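Local coordinates for protein leucine aminopeptidase 1, chloroplastic (Solanum lycopersicum, PDB 5D8N) that removes N-terminal amino acids, preferably leucine, from peptides as a magnesium-dependent homohexameric aminopeptidase, and takes part in wound signalling and insect defence, at residues Asp88-Lys92 against Ser93-Val97; Ser113-Ser117 against Pro118-His122; Met463-Gly466 against Val467-Met470. The protein carries 1 engineered substitution. One frame throughout, in Å; residues are numbered along the deposited sequence.

Interaction 1: Asp88-Lys92 against Ser93-Val97; sequences DFSGK and SGQSV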
loop_
_atom_site.group_PDB
_atom_site.type_symbol
_atom_site.label_atom_id
_atom_site.label_comp_id
_atom_site.label_asym_id
_atom_site.label_seq_id
_atom_site.Cartn_x
_atom_site.Cartn_y
_atom_site.Cartn_z
ATOM N N ASP A 88 -46.348 -2.021 14.151
ATOM C CA ASP A 88 -45.529 -1.369 15.172
ATOM C C ASP A 88 -45.231 0.108 14.845
ATOM O O ASP A 88 -44.116 0.580 15.039
ATOM C CB ASP A 88 -44.231 -2.165 15.346
ATOM C CG ASP A 88 -43.508 -1.847 16.640
ATOM O OD1 ASP A 88 -44.177 -1.684 17.673
ATOM O OD2 ASP A 88 -42.266 -1.756 16.622
ATOM N N PHE A 89 -46.181 0.816 14.246
ATOM C CA PHE A 89 -45.991 2.243 13.933
ATOM C C PHE A 89 -46.461 3.042 15.141
ATOM O O PHE A 89 -47.600 2.886 15.569
ATOM C CB PHE A 89 -46.832 2.657 12.715
ATOM C CG PHE A 89 -46.732 4.109 12.361
ATOM C CD1 PHE A 89 -45.676 4.586 11.607
ATOM C CD2 PHE A 89 -47.700 5.011 12.757
ATOM C CE1 PHE A 89 -45.557 5.934 11.315
ATOM C CE2 PHE A 89 -47.561 6.371 12.512
ATOM C CZ PHE A 89 -46.506 6.839 11.756
ATOM N N SER A 90 -45.571 3.823 15.738
ATOM C CA SER A 90 -45.923 4.675 16.880
ATOM C C SER A 90 -45.469 6.115 16.627
ATOM O O SER A 90 -45.392 6.925 17.549
ATOM C CB SER A 90 -45.273 4.136 18.161
ATOM O OG SER A 90 -43.862 4.127 18.023
ATOM N N GLY A 91 -45.196 6.445 15.365
ATOM C CA GLY A 91 -44.895 7.825 14.987
ATOM C C GLY A 91 -43.441 8.213 15.155
ATOM O O GLY A 91 -43.113 9.395 15.108
ATOM N N LYS A 92 -42.562 7.228 15.309
ATOM C CA LYS A 92 -41.127 7.507 15.405
ATOM C C LYS A 92 -40.576 7.989 14.072
ATOM O O LYS A 92 -41.104 7.650 13.009
ATOM C CB LYS A 92 -40.339 6.283 15.891
ATOM C CG LYS A 92 -40.696 5.842 17.305
ATOM C CD LYS A 92 -39.887 4.624 17.726
ATOM C CE LYS A 92 -40.204 4.215 19.161
ATOM N NZ LYS A 92 -39.578 2.909 19.507
ATOM N N SER A 93 -39.490 8.751 14.139
ATOM C CA SER A 93 -38.887 9.368 12.970
ATOM C C SER A 93 -38.417 8.318 11.969
ATOM O O SER A 93 -37.948 7.268 12.375
ATOM C CB SER A 93 -37.761 10.292 13.424
ATOM O OG SER A 93 -37.216 10.905 12.277
ATOM N N GLY A 94 -38.820 8.462 10.708
ATOM C CA GLY A 94 -38.566 7.439 9.680
ATOM C C GLY A 94 -39.618 6.334 9.531
ATOM O O GLY A 94 -39.563 5.514 8.617
ATOM N N GLN A 95 -40.531 6.198 10.482
ATOM C CA GLN A 95 -41.502 5.115 10.406
ATOM C C GLN A 95 -42.572 5.538 9.417
ATOM O O GLN A 95 -42.888 6.714 9.282
ATOM C CB GLN A 95 -42.136 4.864 11.776
ATOM C CG GLN A 95 -41.227 4.128 12.755
ATOM C CD GLN A 95 -41.969 3.701 14.004
ATOM O OE1 GLN A 95 -42.989 4.287 14.366
ATOM N NE2 GLN A 95 -41.467 2.677 14.673
ATOM N N SER A 96 -43.248 4.563 8.834
ATOM C CA SER A 96 -44.427 4.853 8.039
ATOM C C SER A 96 -45.341 3.648 7.949
ATOM O O SER A 96 -44.907 2.508 8.165
ATOM C CB SER A 96 -44.022 5.326 6.651
ATOM O OG SER A 96 -43.640 4.228 5.855
ATOM N N VAL A 97 -46.626 3.932 7.751
ATOM C CA VAL A 97 -47.629 2.918 7.428
ATOM C C VAL A 97 -48.336 3.362 6.157
ATOM O O VAL A 97 -48.587 4.558 5.999
ATOM C CB VAL A 97 -48.710 2.817 8.525
ATOM C CG1 VAL A 97 -49.892 1.991 8.039
ATOM C CG2 VAL A 97 -48.134 2.182 9.776
HETATM O O HOH W 1 -42.770 1.768 17.162
#

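Interaction 2: Ser113-Ser117 against Pro118-His122; sequences SSASS and PTSYH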
loop_
_atom_site.group_PDB
_atom_site.type_symbol
_atom_site.label_atom_id
_atom_site.label_comp_id
_atom_site.label_asym_id
_atom_site.label_seq_id
_atom_site.Cartn_x
_atom_site.Cartn_y
_atom_site.Cartn_z
ATOM N N SER A 113 -40.234 12.808 18.074
ATOM C CA SER A 113 -40.538 13.835 19.066
ATOM C C SER A 113 -39.451 14.915 19.026
ATOM O O SER A 113 -38.261 14.647 18.817
ATOM C CB SER A 113 -40.646 13.185 20.447
ATOM O OG SER A 113 -39.396 12.658 20.869
ATOM N N SER A 114 -39.875 16.165 19.121
ATOM C CA SER A 114 -38.928 17.271 19.178
ATOM C C SER A 114 -38.057 17.291 17.928
ATOM O O SER A 114 -36.843 17.474 18.014
ATOM C CB SER A 114 -38.028 17.179 20.423
ATOM O OG SER A 114 -38.766 17.240 21.633
ATOM N N ALA A 115 -38.669 17.136 16.762
ATOM C CA ALA A 115 -37.918 17.353 15.537
ATOM C C ALA A 115 -37.984 18.795 14.997
ATOM O O ALA A 115 -39.015 19.483 14.991
ATOM C CB ALA A 115 -38.307 16.327 14.486
ATOM N N SER A 116 -36.812 19.267 14.585
ATOM C CA SER A 116 -36.645 20.653 14.190
ATOM C C SER A 116 -37.246 20.888 12.808
ATOM O O SER A 116 -37.064 20.079 11.897
ATOM C CB SER A 116 -35.162 21.022 14.224
ATOM O OG SER A 116 -34.425 20.356 13.208
ATOM N N SER A 117 -37.891 22.036 12.647
ATOM C CA SER A 117 -38.160 22.569 11.330
ATOM C C SER A 117 -37.012 23.444 10.768
ATOM O O SER A 117 -36.329 24.163 11.504
ATOM C CB SER A 117 -39.452 23.374 11.409
ATOM O OG SER A 117 -39.141 24.698 11.751
ATOM N N PRO A 118 -36.821 23.426 9.440
ATOM C CA PRO A 118 -37.742 22.834 8.473
ATOM C C PRO A 118 -37.526 21.346 8.229
ATOM O O PRO A 118 -38.223 20.753 7.399
ATOM C CB PRO A 118 -37.470 23.650 7.206
ATOM C CG PRO A 118 -36.010 23.989 7.311
ATOM C CD PRO A 118 -35.749 24.198 8.783
ATOM N N THR A 119 -36.473 20.793 8.815
ATOM C CA THR A 119 -35.991 19.486 8.364
ATOM C C THR A 119 -37.060 18.397 8.492
ATOM O O THR A 119 -37.248 17.594 7.570
ATOM C CB THR A 119 -34.675 19.087 9.080
ATOM O OG1 THR A 119 -33.610 19.922 8.595
ATOM C CG2 THR A 119 -34.276 17.611 8.761
ATOM N N SER A 120 -37.846 18.455 9.566
ATOM C CA SER A 120 -38.891 17.469 9.804
ATOM C C SER A 120 -39.909 17.529 8.683
ATOM O O SER A 120 -40.441 16.496 8.286
ATOM C CB SER A 120 -39.608 17.710 11.127
ATOM O OG SER A 120 -38.675 17.632 12.183
ATOM N N TYR A 121 -40.237 18.749 8.262
ATOM C CA TYR A 121 -41.286 18.930 7.265
ATOM C C TYR A 121 -40.774 18.691 5.845
ATOM O O TYR A 121 -41.486 18.056 5.053
ATOM C CB TYR A 121 -41.908 20.316 7.381
ATOM C CG TYR A 121 -42.504 20.563 8.742
ATOM C CD1 TYR A 121 -43.450 19.683 9.266
ATOM C CD2 TYR A 121 -41.934 21.500 9.596
ATOM C CE1 TYR A 121 -43.956 19.838 10.545
ATOM C CE2 TYR A 121 -42.432 21.673 10.878
ATOM C CZ TYR A 121 -43.438 20.834 11.339
ATOM O OH TYR A 121 -43.946 20.963 12.606
ATOM N N HIS A 122 -39.489 18.984 5.608
ATOM C CA HIS A 122 -38.808 18.461 4.427
ATOM C C HIS A 122 -38.912 16.942 4.336
ATOM O O HIS A 122 -39.259 16.406 3.281
ATOM C CB HIS A 122 -37.331 18.811 4.427
ATOM C CG HIS A 122 -37.074 20.270 4.260
ATOM N ND1 HIS A 122 -35.880 20.854 4.606
ATOM C CD2 HIS A 122 -37.824 21.243 3.705
ATOM C CE1 HIS A 122 -35.887 22.124 4.240
ATOM N NE2 HIS A 122 -37.071 22.391 3.720
HETATM O O HOH W 2 -34.266 21.658 10.817
#

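Interaction 3: Met463-Gly466 against Val467-Met470; sequences MKSG and VADM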
loop_
_atom_site.group_PDB
_atom_site.type_symbol
_atom_site.label_atom_id
_atom_site.label_comp_id
_atom_site.label_asym_id
_atom_site.label_seq_id
_atom_site.Cartn_x
_atom_site.Cartn_y
_atom_site.Cartn_z
ATOM N N MET A 463 2.969 25.551 5.307
ATOM C CA MET A 463 2.712 25.790 3.894
ATOM C C MET A 463 3.845 26.561 3.200
ATOM O O MET A 463 3.686 27.018 2.075
ATOM C CB MET A 463 1.385 26.551 3.742
ATOM C CG MET A 463 0.172 25.784 4.249
ATOM S SD MET A 463 -0.204 24.309 3.286
ATOM C CE MET A 463 -1.063 24.975 1.869
ATOM N N LYS A 464 4.950 26.785 3.897
ATOM C CA LYS A 464 6.083 27.544 3.343
ATOM C C LYS A 464 6.736 26.734 2.231
ATOM O O LYS A 464 6.781 25.512 2.295
ATOM C CB LYS A 464 7.146 27.786 4.410
ATOM C CG LYS A 464 6.840 29.021 5.242
ATOM N N SER A 465 7.218 27.429 1.212
ATOM C CA SER A 465 7.947 26.809 0.116
ATOM C C SER A 465 9.399 27.221 0.280
ATOM O O SER A 465 9.666 28.310 0.758
ATOM C CB SER A 465 7.428 27.311 -1.238
ATOM O OG SER A 465 8.230 26.876 -2.325
ATOM N N GLY A 466 10.305 26.395 -0.223
ATOM C CA GLY A 466 11.715 26.742 -0.277
ATOM C C GLY A 466 12.107 27.574 -1.483
ATOM O O GLY A 466 13.240 28.128 -1.496
ATOM N N VAL A 467 11.164 27.777 -2.413
ATOM C CA VAL A 467 11.412 28.584 -3.614
ATOM C C VAL A 467 10.333 29.618 -3.926
ATOM O O VAL A 467 10.635 30.710 -4.435
ATOM C CB VAL A 467 11.641 27.704 -4.854
ATOM C CG1 VAL A 467 12.991 27.015 -4.788
ATOM C CG2 VAL A 467 10.551 26.645 -4.967
ATOM N N ALA A 468 9.072 29.290 -3.650
ATOM C CA ALA A 468 7.951 30.184 -3.968
ATOM C C ALA A 468 7.397 30.830 -2.706
ATOM O O ALA A 468 7.909 30.589 -1.628
ATOM C CB ALA A 468 6.840 29.426 -4.714
ATOM N N ASP A 469 6.344 31.637 -2.827
ATOM C CA ASP A 469 5.690 32.212 -1.641
ATOM C C ASP A 469 5.049 31.119 -0.788
ATOM O O ASP A 469 4.880 31.304 0.390
ATOM C CB ASP A 469 4.636 33.283 -2.003
ATOM C CG ASP A 469 5.239 34.543 -2.627
ATOM O OD1 ASP A 469 6.466 34.766 -2.536
ATOM O OD2 ASP A 469 4.527 35.188 -3.423
ATOM N N MET A 470 4.533 30.066 -1.401
ATOM C CA MET A 470 3.806 29.051 -0.660
ATOM C C MET A 470 3.748 27.807 -1.506
ATOM O O MET A 470 3.966 27.869 -2.718
ATOM C CB MET A 470 2.394 29.503 -0.314
ATOM C CG MET A 470 1.447 29.573 -1.517
ATOM S SD MET A 470 -0.017 30.634 -1.253
ATOM C CE MET A 470 0.673 32.266 -1.399
HETATM O O HOH W 3 7.301 30.296 1.432
#

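Interaction 1: Asp88-Lys92 against Ser93-Val97
Gln95 CG lies anti to the carbonyl carbon (chi1 -75°), and the rest of its extended chain reaches back along the loop, carrying the amide to the backbone of Ser90 and Lys92. Phe89 CG is instead anti to the backbone N (chi1 178°), which sets the ring beside the stem of that glutamine. Gln95 OE1 is gripped twice. Ser90 N gives Gln95 OE1 a fairly straight bond of 3.0 Å (162° at the hydrogen), slightly tilted from the carbonyl plane, while Lys92 N approaches the same oxygen from above that plane at 3.1 Å. The other end of the amide is tied as well: Gln95 NE2 donates to a water at 3.0 Å, and this water donates to Asp88 O and also bonds Ser90 OG. A glutamine suits this place because its carbonyl and its NH2 serve opposite needs. Beside the stem of the side chain, Phe89 CD1 rests 3.6 Å from Gln95 CB, and Gln95 O sits at the ring edge, near its plane; Gly91 N lies over the centre of one face. On the other flank, Lys92 CB packs 3.6 Å from Gln95 CD, while the rest of the lysine chain leads away from the contact and touches Glu53. Phe89 also meets Val97, although Val97 has two conformers and the fit is doubtful. A type II beta turn from Lys92 to Gln95 is closed by Gln95 N to Lys92 O at 3.0 Å, with Gly94 at the third position, where positive phi favours glycine. Asp88, the C-prime residue of a Schellman motif, ends helix 79-86. The amide, probably held in its rotation by two backbone donors and a water, thus ties Ser90 and Lys92 to the residue closing the turn, adding to the backbone pairing with strand 104-112.

Interaction 2: Ser113-Ser117 against Pro118-His122
The entry into helix 119-134, which follows strand 104-112 in the N-terminal domain, is organised round the carbonyl of Ser116 and the first turn of helix ahead of it. Ser120 N donates to Ser116 O at 2.9 Å, 157° at the hydrogen and only slightly tilted from the carbonyl plane; this bond is the main tie. The Ser120 hydroxyl, set beside its own backbone N (chi1 -60°), faces the same oxygen and also donates to it, though the position of OG is less sure because the model crowds it against a neighbour. A serine probably suits this buried place, since its short hydroxyl can find a partner in the backbone four residues earlier. On the outer side, a water joins Ser116 OG, 2.7 Å away, to Thr119 N, which donates to it at 3.1 Å, so the Thr119 amide has a water as acceptor. Between these links the chain bends sharply: the Ser117-Pro118 peptide is cis, bringing the two CA atoms to 2.9 Å. Proline favours such a bond more than any other residue, and lacking an N-H it costs the first turn no donor. Its carbonyl is in use, for His122 N donates to Pro118 O at 2.8 Å, and that oxygen also lies above the His122 ring, offset toward the rim. Further along, the Tyr121 ring presents its edge to Ser117, with CE2 3.5 Å from Ser117 CB, while it and Pro118 also pack on Ala161 of helix 152-170. The segment thus forms the bend between strand and helix in a beta-alpha-beta crossover, in which helix 119-134 carries the chain from strand 104-112 to the parallel strand 139-144, as fits a domain of the macro clan.

Interaction 3: Met463-Gly466 against Val467-Met470
Ser465 OG accepts two nearly straight backbone bonds, from Ala468 N at 2.9 Å (170° at the hydrogen) and from Val467 N at 3.1 Å. The second makes an ST turn, and the first reaches one residue further round the same chain reversal. The hydroxyl is placed there by a chi1 of 172°, which sets OG beside its own carbonyl carbon, and it is also hydrogen-bonded to Glu380 OE1 of strand 378-380. Serine fits because one small atom serves all three partners; an alanine here would probably leave both amides and the Glu380 carboxylate without their mate and let the turn shift. A water accepts from Ser465 N at 2.9 Å and can donate to Ala468 O, one of several acceptors near it. The small Ala468 side chain packs on Thr378 and Ile370, which suits a buried bend, while Asp469 OD2 is hydrogen-bonded to Ser178 OG of a neighbouring subunit. Apolar Met470 buries its flexible chain against Trp460 and Phe486, and the Met463 side chain comes within about 5 Å of that of Arg389, a predicted active-site residue. Where the two arms run antiparallel, Met470 CA makes a bent C-H...O contact with Met463 O at 3.4 Å.

From the N terminus the three contacts follow in series, none nested in or crossing another. Interaction 1 closes the loop from helix 79-86 into strand 96-101, outermost in its sheet within this chain; interaction 2, one hairpin later, takes the chain from strand 104-112 into helix 119-134. The two are neighbours, their nearest atoms about 5 Å apart without touching, and Gly91 bonds through its backbone to Gly112, just before the second begins. Both belong to the N-terminal domain. Interaction 3 lies far off in the catalytic domain, its nearest atoms about 40 Å from the first contact and 34 Å from the second, where its chain reversal joins strand 378-380 to helix 479-488 and meets a neighbouring subunit.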